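KLLA0E08119p (Kluyveromyces lactis, PDB 3VA7) probably catalyses the biotin- and ATP-dependent carboxylation of urea to urea-1-carboxylate, the first step of urea breakdown by the allophanate route. Local coordinates at residues N233-E238 with F304-Q309; R450-S455 with D469-K474; L834-T839 with L859-R864; Y847-Y852 with V887-I892. One frame throughout, in Å; residues are numbered along the deposited sequence.

In the fold
Two of the contacts are buried strand pairs and two are helix-to-loop packing. Interactions 1 and 4 join antiparallel neighbours through backbone hydrogen bonds, but in different parts of the enzyme: the first in the biotin carboxylase region, the other in the carboxyltransferase region, with centres about 75 Å apart. Interaction 2, a surface contact about 21 Å from interaction 1 between centres, rests mainly on one aromatic ring, that of F471, and no hydrogen bond crosses it. Interaction 3 is partly buried and mixes apolar packing with one weak arginine bond. It touches interaction 4: strands 838-842 and 847-852 are neighbours in one sheet, and I861 packs on Y852, so helix 859-875 lies against that sheet.

Interaction 1: N233-E238 with F304-Q309; sequences NARHVE and FIYDEQ
V237 lays CG2 alongside CB of Y306 at 3.8 Å, the two side chains pointing the same way from neighbouring strands. This face, which also carries R235 and F304, is the tightly packed one: M283 of helix 277-293 covers V237 and F304, and F313 meets the F304 ring edge-to-face. The R235 chain is bent at chi3 (57°). Its NH1 lies at the edge of the Y306 ring, near the ring plane and 3.7 Å from CE2, while that ring edge stands over one face of the guanidinium, the planes 79° apart. R235 N gives a nearly straight bond to Y306 O (3.1 Å), and V237 O takes F304 N at 2.9 Å. These bonds pair strands 235-244 and 299-307, antiparallel neighbours in a large sheet of the biotin carboxylase part; both fall in its ATP-grasp range. R235 has firm partners farther off, D256 and the carbonyl of P273, while across the contact it reaches E308 in a long salt bridge, NH1 to OE2 3.6 Å. Toward solvent the packing thins. Beyond the last paired residues E308 is partly exposed, and at this end the exposed A234 meets I305, CB to CG2 3.8 Å.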
# COMPACT_ATOMS: atom_id res chain seq x y z
N ASN A 233 -6.42 46.03 13.24
CA ASN A 233 -5.83 44.79 12.70
C ASN A 233 -4.99 43.98 13.71
O ASN A 233 -3.77 44.14 13.84
CB ASN A 233 -5.08 45.03 11.38
CG ASN A 233 -5.94 44.69 10.15
OD1 ASN A 233 -5.53 43.90 9.27
ND2 ASN A 233 -7.17 45.24 10.12
N ALA A 234 -5.70 43.09 14.38
CA ALA A 234 -5.34 42.62 15.72
C ALA A 234 -4.36 41.45 15.76
O ALA A 234 -4.54 40.45 15.06
CB ALA A 234 -6.66 42.25 16.51
N ARG A 235 -3.35 41.57 16.62
CA ARG A 235 -2.43 40.47 16.93
C ARG A 235 -2.85 39.68 18.18
O ARG A 235 -3.76 40.08 18.92
CB ARG A 235 -1.00 40.99 17.01
CG ARG A 235 -0.47 41.33 15.63
CD ARG A 235 0.83 42.04 15.69
NE ARG A 235 1.83 41.26 16.41
CZ ARG A 235 3.03 41.72 16.77
NH1 ARG A 235 3.39 42.97 16.48
NH2 ARG A 235 3.89 40.95 17.43
N HIS A 236 -2.22 38.52 18.39
CA HIS A 236 -2.51 37.66 19.56
C HIS A 236 -1.18 37.42 20.28
O HIS A 236 -0.35 36.63 19.81
CB HIS A 236 -3.15 36.38 19.06
CG HIS A 236 -3.44 35.36 20.12
ND1 HIS A 236 -4.72 34.87 20.33
CD2 HIS A 236 -2.62 34.68 20.96
CE1 HIS A 236 -4.68 33.95 21.28
NE2 HIS A 236 -3.42 33.81 21.68
N VAL A 237 -0.95 38.15 21.38
CA VAL A 237 0.30 38.00 22.09
C VAL A 237 -0.08 37.41 23.42
O VAL A 237 -0.98 37.92 24.09
CB VAL A 237 1.03 39.30 22.28
CG1 VAL A 237 2.36 39.05 22.95
CG2 VAL A 237 1.25 40.00 20.94
N GLU A 238 0.53 36.29 23.79
CA GLU A 238 0.15 35.67 25.03
C GLU A 238 1.38 35.55 25.91
O GLU A 238 2.53 35.54 25.41
CB GLU A 238 -0.53 34.34 24.77
CG GLU A 238 0.41 33.26 24.17
CD GLU A 238 -0.34 32.06 23.61
OE1 GLU A 238 -1.58 32.11 23.42
OE2 GLU A 238 0.35 31.06 23.34
N PHE A 304 -3.56 38.15 25.31
CA PHE A 304 -3.93 39.52 25.03
C PHE A 304 -4.14 39.76 23.51
O PHE A 304 -3.54 39.08 22.68
CB PHE A 304 -2.80 40.44 25.45
CG PHE A 304 -2.39 40.29 26.87
CD1 PHE A 304 -3.20 40.81 27.91
CD2 PHE A 304 -1.17 39.70 27.19
CE1 PHE A 304 -2.80 40.72 29.24
CE2 PHE A 304 -0.76 39.59 28.53
CZ PHE A 304 -1.57 40.10 29.56
N ILE A 305 -4.99 40.72 23.19
CA ILE A 305 -5.08 41.35 21.88
C ILE A 305 -4.06 42.48 21.87
O ILE A 305 -3.86 43.14 22.90
CB ILE A 305 -6.47 41.93 21.71
CG1 ILE A 305 -7.51 40.87 22.15
CG2 ILE A 305 -6.68 42.41 20.27
CD1 ILE A 305 -8.99 41.16 21.84
N TYR A 306 -3.40 42.69 20.73
CA TYR A 306 -2.37 43.73 20.62
C TYR A 306 -2.53 44.61 19.35
O TYR A 306 -2.50 44.09 18.22
CB TYR A 306 -0.97 43.12 20.66
CG TYR A 306 0.20 44.10 20.58
CD1 TYR A 306 0.31 45.17 21.46
CD2 TYR A 306 1.23 43.91 19.65
CE1 TYR A 306 1.40 46.06 21.41
CE2 TYR A 306 2.34 44.80 19.58
CZ TYR A 306 2.41 45.88 20.47
OH TYR A 306 3.46 46.79 20.47
N ASP A 307 -2.70 45.92 19.55
CA ASP A 307 -2.70 46.88 18.45
C ASP A 307 -1.27 47.35 18.27
O ASP A 307 -0.76 48.16 19.07
CB ASP A 307 -3.63 48.06 18.74
CG ASP A 307 -4.06 48.79 17.47
OD1 ASP A 307 -3.20 49.15 16.62
OD2 ASP A 307 -5.29 49.00 17.32
N GLU A 308 -0.64 46.82 17.23
CA GLU A 308 0.77 47.08 16.92
C GLU A 308 1.04 48.58 16.72
O GLU A 308 2.02 49.13 17.24
CB GLU A 308 1.13 46.31 15.65
CG GLU A 308 2.59 46.38 15.25
CD GLU A 308 2.92 45.36 14.17
OE1 GLU A 308 1.99 44.67 13.67
OE2 GLU A 308 4.12 45.23 13.84
N GLN A 309 0.13 49.19 15.96
CA GLN A 309 0.17 50.61 15.63
C GLN A 309 -0.03 51.49 16.88
O GLN A 309 0.85 52.30 17.23
CB GLN A 309 -0.91 50.93 14.58
CG GLN A 309 -0.50 50.69 13.13
CD GLN A 309 -1.21 51.66 12.17
OE1 GLN A 309 -2.24 52.24 12.52
NE2 GLN A 309 -0.65 51.84 10.97

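Interaction 2: R450-S455 with D469-K474; sequences RSIASS and DSFDYK
F471 lays one face of its ring against I452: CG1 stands 4.0 Å from the ring centroid and 23° off the normal, a CH-pi contact displaced toward the CE2 and CZ rim. CG of F471 is anti to its backbone N (chi1 -180°), which carries the ring out of the loop and onto the end of helix 446-454. On the helix side, the CG1 branch of I452 is anti to the carbonyl carbon and runs obliquely to the phenyl group. S451 comes in from another direction, with OG in the ring plane 3.2 Å from CE2 of F471. S455 adds its CB at the same ring's edge, 4.1 Å from CE1. The polar end of S455 is occupied within its own turn: OG gives a 2.7 Å bond to I452 O, in the carbonyl plane on a lone pair, and the same carbonyl also accepts S455 N. That OG is hydrogen-bonded to F458 N as well, so S455 serves as N-cap of helix 456-460. Y473 sits beside S451, its CD1 4.1 Å from OG, while its hydroxyl bonds to D447 and its ring meets Y448 edge-to-face. The contact thus lays the loop between helix 456-460 and strand 477-480 against the C-terminal end of helix 446-454, within the biotin carboxylase part. With no hydrogen bond between the segments, dispersion over the F471 face probably carries most of the hold, and the serine oxygen at the ring's positively polarised C-H rim probably adds a little electrostatic attraction.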
# COMPACT_ATOMS: atom_id res chain seq x y z
N ARG A 450 4.23 25.32 3.99
CA ARG A 450 5.47 25.70 3.30
C ARG A 450 5.36 27.08 2.66
O ARG A 450 6.23 27.96 2.81
CB ARG A 450 5.80 24.68 2.21
CG ARG A 450 6.80 23.65 2.62
CD ARG A 450 6.56 22.45 1.80
NE ARG A 450 7.32 21.34 2.31
CZ ARG A 450 7.21 20.11 1.82
NH1 ARG A 450 6.35 19.90 0.84
NH2 ARG A 450 7.95 19.10 2.31
N SER A 451 4.25 27.21 1.95
CA SER A 451 3.79 28.44 1.36
C SER A 451 3.68 29.58 2.39
O SER A 451 4.19 30.69 2.14
CB SER A 451 2.48 28.16 0.64
OG SER A 451 1.63 29.27 0.77
N ILE A 452 3.05 29.33 3.55
CA ILE A 452 3.00 30.36 4.62
C ILE A 452 4.38 30.69 5.16
O ILE A 452 4.82 31.80 5.01
CB ILE A 452 2.09 30.00 5.77
CG1 ILE A 452 0.65 29.87 5.30
CG2 ILE A 452 2.17 31.05 6.85
CD1 ILE A 452 -0.24 29.30 6.35
N ALA A 453 5.08 29.70 5.72
CA ALA A 453 6.49 29.87 6.16
C ALA A 453 7.35 30.62 5.14
O ALA A 453 8.36 31.22 5.48
CB ALA A 453 7.11 28.52 6.46
N SER A 454 6.93 30.57 3.89
CA SER A 454 7.71 31.14 2.77
C SER A 454 7.32 32.53 2.35
O SER A 454 8.06 33.15 1.59
CB SER A 454 7.55 30.29 1.53
OG SER A 454 8.63 29.43 1.55
N SER A 455 6.13 32.95 2.76
CA SER A 455 5.51 34.15 2.25
C SER A 455 6.32 35.40 2.56
O SER A 455 7.19 35.40 3.46
CB SER A 455 4.08 34.26 2.78
OG SER A 455 4.07 34.25 4.18
N ASP A 469 -6.95 34.04 6.99
CA ASP A 469 -8.33 33.98 6.48
C ASP A 469 -8.52 34.50 5.05
O ASP A 469 -9.50 34.15 4.37
CB ASP A 469 -9.31 34.63 7.46
CG ASP A 469 -9.82 33.64 8.48
OD1 ASP A 469 -9.61 33.85 9.68
OD2 ASP A 469 -10.41 32.61 8.07
N SER A 470 -7.59 35.34 4.60
CA SER A 470 -7.54 35.80 3.21
C SER A 470 -6.15 35.50 2.58
O SER A 470 -5.54 36.35 1.91
CB SER A 470 -7.94 37.30 3.10
OG SER A 470 -7.22 38.12 4.01
N PHE A 471 -5.65 34.29 2.82
CA PHE A 471 -4.33 33.95 2.36
C PHE A 471 -4.45 33.23 1.03
O PHE A 471 -5.23 32.26 0.88
CB PHE A 471 -3.58 33.10 3.38
CG PHE A 471 -2.20 32.72 2.95
CD1 PHE A 471 -1.14 33.60 3.12
CD2 PHE A 471 -1.96 31.46 2.39
CE1 PHE A 471 0.15 33.25 2.73
CE2 PHE A 471 -0.68 31.11 1.99
CZ PHE A 471 0.38 32.02 2.16
N ASP A 472 -3.69 33.73 0.05
CA ASP A 472 -3.74 33.15 -1.29
C ASP A 472 -2.94 31.85 -1.34
O ASP A 472 -1.69 31.88 -1.48
CB ASP A 472 -3.29 34.14 -2.39
CG ASP A 472 -4.00 33.89 -3.74
OD1 ASP A 472 -3.57 34.48 -4.77
OD2 ASP A 472 -4.98 33.09 -3.76
N TYR A 473 -3.65 30.72 -1.19
CA TYR A 473 -3.00 29.41 -1.27
C TYR A 473 -3.28 28.69 -2.59
O TYR A 473 -4.44 28.27 -2.84
CB TYR A 473 -3.32 28.50 -0.06
CG TYR A 473 -2.77 27.08 -0.23
CD1 TYR A 473 -1.41 26.85 -0.38
CD2 TYR A 473 -3.63 25.99 -0.28
CE1 TYR A 473 -0.91 25.57 -0.57
CE2 TYR A 473 -3.14 24.69 -0.46
CZ TYR A 473 -1.78 24.49 -0.62
OH TYR A 473 -1.30 23.20 -0.81
N LYS A 474 -2.22 28.53 -3.39
CA LYS A 474 -2.27 27.74 -4.65
C LYS A 474 -1.29 26.56 -4.71
O LYS A 474 -0.07 26.76 -4.83
CB LYS A 474 -2.20 28.61 -5.94
CG LYS A 474 -0.99 29.59 -6.06
CD LYS A 474 -1.31 30.99 -5.46
CE LYS A 474 -0.30 32.09 -5.87
NZ LYS A 474 -0.45 33.31 -4.99

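Interaction 3: L834-T839 with L859-R864; sequences LSPKVT and LNICYR
P836 and R864 run alongside each other with their ends pointing opposite ways, the proline CD 3.8 Å from the arginine CD. With chi1 at 173° R864 points its chain away from its own backbone N, and it stays extended as far as NE, carrying the guanidinium from helix 859-875 to the loop ahead of strand 838-842. There it lies under the backbone: S835 CA sits over one face, 3.7 Å above the plane and offset toward the rim, and S835 CB lies 3.6 Å from NH1. NH1 of R864 also bonds to L834 O at 2.8 Å, but weakly, the angle at hydrogen being 116°. One helical turn earlier, I861 runs past P836 head to tail in the same way, CG1 3.9 Å from the proline CG. L834 lies aslant over N860, with CD2 above the amide plane, 3.4 Å from both CG and ND2. The amide oxygen of N860 accepts from W921 NE1. The contact joins the connection between strands 824-828 and 838-842 to the first turns of helix 859-875, which packs on the same sheet in the carboxyltransferase region. R864's stronger polar partner is E912, in a salt bridge through NH2. That carboxylate probably sets the direction of the guanidinium, leaving L834 O a poorly aligned share of NH1, and across this contact R864 probably contributes mainly through its apolar stem and flat face.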
# COMPACT_ATOMS: atom_id res chain seq x y z
N LEU A 834 23.39 -36.54 -7.93
CA LEU A 834 23.30 -35.14 -7.60
C LEU A 834 23.44 -34.25 -8.82
O LEU A 834 23.40 -33.01 -8.68
CB LEU A 834 24.33 -34.72 -6.56
CG LEU A 834 24.41 -35.47 -5.25
CD1 LEU A 834 25.75 -35.21 -4.64
CD2 LEU A 834 23.30 -35.06 -4.30
N SER A 835 23.60 -34.85 -10.01
CA SER A 835 23.77 -34.06 -11.23
C SER A 835 22.83 -34.55 -12.34
O SER A 835 23.18 -35.29 -13.25
CB SER A 835 25.24 -33.88 -11.62
OG SER A 835 25.57 -34.54 -12.82
N PRO A 836 21.58 -34.12 -12.22
CA PRO A 836 20.46 -34.59 -13.02
C PRO A 836 20.51 -33.99 -14.41
O PRO A 836 21.35 -33.17 -14.72
CB PRO A 836 19.27 -34.03 -12.29
CG PRO A 836 19.84 -32.70 -11.76
CD PRO A 836 21.19 -33.02 -11.30
N LYS A 837 19.60 -34.44 -15.24
CA LYS A 837 19.43 -33.90 -16.54
C LYS A 837 18.97 -32.43 -16.43
O LYS A 837 18.38 -32.01 -15.43
CB LYS A 837 18.50 -34.83 -17.33
CG LYS A 837 17.27 -34.25 -17.95
CD LYS A 837 16.25 -35.35 -18.07
CE LYS A 837 15.03 -34.90 -18.80
NZ LYS A 837 15.33 -35.20 -20.20
N VAL A 838 19.36 -31.67 -17.44
CA VAL A 838 19.10 -30.29 -17.50
C VAL A 838 18.43 -30.04 -18.81
O VAL A 838 18.87 -30.54 -19.87
CB VAL A 838 20.36 -29.49 -17.42
CG1 VAL A 838 20.00 -28.00 -17.27
CG2 VAL A 838 21.26 -29.96 -16.23
N THR A 839 17.31 -29.31 -18.72
CA THR A 839 16.54 -28.91 -19.88
C THR A 839 16.43 -27.41 -19.91
O THR A 839 15.97 -26.81 -18.95
CB THR A 839 15.18 -29.56 -19.86
OG1 THR A 839 15.37 -30.95 -19.57
CG2 THR A 839 14.45 -29.41 -21.21
N LEU A 859 14.84 -32.67 -3.05
CA LEU A 859 15.51 -31.59 -2.33
C LEU A 859 16.90 -31.21 -2.85
O LEU A 859 17.26 -30.03 -2.81
CB LEU A 859 15.68 -31.92 -0.86
CG LEU A 859 14.92 -31.16 0.23
CD1 LEU A 859 15.44 -31.58 1.57
CD2 LEU A 859 15.03 -29.67 0.07
N ASN A 860 17.69 -32.19 -3.31
CA ASN A 860 19.05 -31.88 -3.77
C ASN A 860 19.10 -30.84 -4.89
O ASN A 860 19.92 -29.90 -4.86
CB ASN A 860 19.78 -33.15 -4.16
CG ASN A 860 20.35 -33.89 -2.95
OD1 ASN A 860 20.87 -33.29 -2.00
ND2 ASN A 860 20.20 -35.20 -2.97
N ILE A 861 18.22 -31.03 -5.87
CA ILE A 861 18.00 -30.08 -6.93
C ILE A 861 17.75 -28.62 -6.42
O ILE A 861 18.14 -27.64 -7.07
CB ILE A 861 16.91 -30.65 -7.84
CG1 ILE A 861 17.53 -31.75 -8.72
CG2 ILE A 861 16.26 -29.59 -8.64
CD1 ILE A 861 16.51 -32.52 -9.63
N CYS A 862 17.17 -28.46 -5.26
CA CYS A 862 16.96 -27.13 -4.73
C CYS A 862 18.27 -26.56 -4.32
O CYS A 862 18.52 -25.37 -4.50
CB CYS A 862 15.99 -27.12 -3.49
SG CYS A 862 14.41 -27.89 -3.86
N TYR A 863 19.13 -27.38 -3.71
CA TYR A 863 20.43 -26.87 -3.34
C TYR A 863 21.23 -26.55 -4.61
O TYR A 863 21.94 -25.52 -4.68
CB TYR A 863 21.18 -27.79 -2.42
CG TYR A 863 22.39 -27.09 -1.88
CD1 TYR A 863 22.26 -25.90 -1.16
CD2 TYR A 863 23.68 -27.58 -2.16
CE1 TYR A 863 23.38 -25.24 -0.70
CE2 TYR A 863 24.83 -26.92 -1.68
CZ TYR A 863 24.67 -25.76 -0.97
OH TYR A 863 25.80 -25.10 -0.50
N ARG A 864 21.01 -27.36 -5.64
CA ARG A 864 21.73 -27.22 -6.88
C ARG A 864 21.42 -25.90 -7.57
O ARG A 864 22.34 -25.26 -8.16
CB ARG A 864 21.43 -28.41 -7.80
CG ARG A 864 22.00 -28.30 -9.19
CD ARG A 864 22.03 -29.65 -9.83
NE ARG A 864 23.00 -29.63 -10.91
CZ ARG A 864 24.25 -30.13 -10.88
NH1 ARG A 864 24.73 -30.78 -9.82
NH2 ARG A 864 25.02 -29.96 -11.95

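Interaction 4: Y847-Y852 with V887-I892; sequences YILVEY and VRSVLI
In the antiparallel five-stranded sheet of the carboxyltransferase C-D region, strand 847-852 lies in the middle and pairs with strand 889-894. I848 and I892 form one hydrogen-bonded pair and V850 and V890 the next, with V850 N to V890 O at 3.0 Å and nearly straight (171°). The face of I848, V850, V890 and I892 is apolar: V850 CG2 meets I892 CD1 at 3.5 Å, and V890 turns CG1 toward V850 CB. Helix 901-912 covers I848 and I892 with leucines, among them L904, while Y852 packs against helix 859-875. The opposite face bears L849, E851, S889 and L891. Here L849 and L891 lie roughly perpendicular, their CD1 atoms 3.9 Å apart. L891, its chi1 near 180° (175°), also sends CD2 obliquely against the Y847 ring, 3.4 Å from CD2 of the tyrosine. Strand 725-730 reaches this side through Y729, which touches L849 and S889, and the bound biotinyl group is about 12 Å from the S889 side chain. E851 is bonded to R841 in a salt bridge; R888 comes over E851's CB with a guanidinium face but does not form a salt bridge with it. Where the pairing ends, Y852 N gives a 2.7 Å bond to R888 O, and Y852's hydroxyl bonds to E912. The R888 side chain, bent at chi3, folds back to the same residue, where NE gives a 2.7 Å hydrogen bond to Y852 O and NH2 a weak one at 3.3 Å.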
# COMPACT_ATOMS: atom_id res chain seq x y z
N TYR A 847 14.30 -14.36 -21.42
CA TYR A 847 14.67 -15.33 -20.43
C TYR A 847 14.81 -16.69 -21.00
O TYR A 847 14.14 -17.05 -21.99
CB TYR A 847 13.55 -15.57 -19.42
CG TYR A 847 12.69 -14.43 -18.95
CD1 TYR A 847 11.70 -13.84 -19.78
CD2 TYR A 847 12.82 -14.02 -17.63
CE1 TYR A 847 10.90 -12.84 -19.31
CE2 TYR A 847 12.01 -13.04 -17.12
CZ TYR A 847 11.05 -12.47 -17.94
OH TYR A 847 10.31 -11.50 -17.34
N ILE A 848 15.61 -17.47 -20.28
CA ILE A 848 15.79 -18.88 -20.53
C ILE A 848 15.38 -19.57 -19.24
O ILE A 848 15.83 -19.20 -18.16
CB ILE A 848 17.29 -19.21 -20.86
CG1 ILE A 848 17.76 -18.57 -22.21
CG2 ILE A 848 17.56 -20.69 -20.82
CD1 ILE A 848 19.20 -19.10 -22.75
N LEU A 849 14.50 -20.55 -19.34
CA LEU A 849 14.13 -21.34 -18.20
C LEU A 849 15.03 -22.59 -18.09
O LEU A 849 15.08 -23.38 -19.04
CB LEU A 849 12.66 -21.72 -18.37
CG LEU A 849 12.01 -22.55 -17.24
CD1 LEU A 849 11.85 -21.74 -15.96
CD2 LEU A 849 10.64 -23.14 -17.68
N VAL A 850 15.69 -22.79 -16.95
CA VAL A 850 16.54 -23.99 -16.73
C VAL A 850 15.77 -24.98 -15.86
O VAL A 850 15.40 -24.66 -14.71
CB VAL A 850 17.88 -23.63 -15.96
CG1 VAL A 850 18.75 -24.81 -15.75
CG2 VAL A 850 18.67 -22.61 -16.68
N GLU A 851 15.51 -26.17 -16.36
CA GLU A 851 14.75 -27.17 -15.59
C GLU A 851 15.54 -28.41 -15.18
O GLU A 851 16.04 -29.15 -16.01
CB GLU A 851 13.53 -27.61 -16.40
CG GLU A 851 12.51 -26.54 -16.59
CD GLU A 851 11.38 -27.07 -17.41
OE1 GLU A 851 11.59 -28.08 -18.13
OE2 GLU A 851 10.29 -26.48 -17.36
N TYR A 852 15.63 -28.67 -13.90
CA TYR A 852 16.30 -29.89 -13.44
C TYR A 852 15.44 -31.16 -13.32
O TYR A 852 14.27 -31.13 -12.90
CB TYR A 852 17.02 -29.63 -12.12
CG TYR A 852 18.19 -28.69 -12.23
CD1 TYR A 852 19.26 -28.93 -13.15
CD2 TYR A 852 18.26 -27.58 -11.45
CE1 TYR A 852 20.35 -28.08 -13.22
CE2 TYR A 852 19.35 -26.73 -11.53
CZ TYR A 852 20.38 -26.97 -12.40
OH TYR A 852 21.41 -26.06 -12.43
N VAL A 887 10.76 -24.65 -7.97
CA VAL A 887 10.90 -25.88 -7.24
C VAL A 887 12.04 -26.75 -7.76
O VAL A 887 12.81 -27.32 -6.97
CB VAL A 887 9.58 -26.66 -7.22
CG1 VAL A 887 9.83 -28.15 -6.86
CG2 VAL A 887 8.57 -25.93 -6.26
N ARG A 888 12.18 -26.83 -9.08
CA ARG A 888 13.22 -27.65 -9.67
C ARG A 888 13.83 -26.92 -10.90
O ARG A 888 14.38 -27.53 -11.81
CB ARG A 888 12.59 -28.98 -10.09
CG ARG A 888 11.53 -28.80 -11.14
CD ARG A 888 11.01 -30.12 -11.56
NE ARG A 888 11.61 -30.64 -12.79
CZ ARG A 888 11.16 -30.41 -14.01
NH1 ARG A 888 10.12 -29.64 -14.22
NH2 ARG A 888 11.77 -30.96 -15.04
N SER A 889 13.71 -25.60 -10.91
CA SER A 889 14.05 -24.81 -12.05
C SER A 889 14.51 -23.43 -11.58
O SER A 889 14.41 -23.09 -10.38
CB SER A 889 12.83 -24.66 -12.94
OG SER A 889 12.01 -23.69 -12.30
N VAL A 890 15.02 -22.64 -12.52
CA VAL A 890 15.35 -21.25 -12.21
C VAL A 890 15.18 -20.51 -13.48
O VAL A 890 15.51 -21.00 -14.57
CB VAL A 890 16.83 -21.04 -11.64
CG1 VAL A 890 17.89 -21.76 -12.55
CG2 VAL A 890 17.18 -19.53 -11.46
N LEU A 891 14.65 -19.32 -13.37
CA LEU A 891 14.43 -18.59 -14.59
C LEU A 891 15.48 -17.50 -14.65
O LEU A 891 15.70 -16.79 -13.67
CB LEU A 891 13.01 -18.05 -14.61
CG LEU A 891 12.68 -17.18 -15.79
CD1 LEU A 891 12.47 -18.03 -17.04
CD2 LEU A 891 11.50 -16.30 -15.46
N ILE A 892 16.13 -17.38 -15.80
CA ILE A 892 17.21 -16.47 -15.97
C ILE A 892 16.83 -15.38 -16.94
O ILE A 892 16.55 -15.67 -18.12
CB ILE A 892 18.39 -17.25 -16.52
CG1 ILE A 892 18.99 -18.04 -15.38
CG2 ILE A 892 19.46 -16.30 -17.05
CD1 ILE A 892 19.35 -19.32 -15.75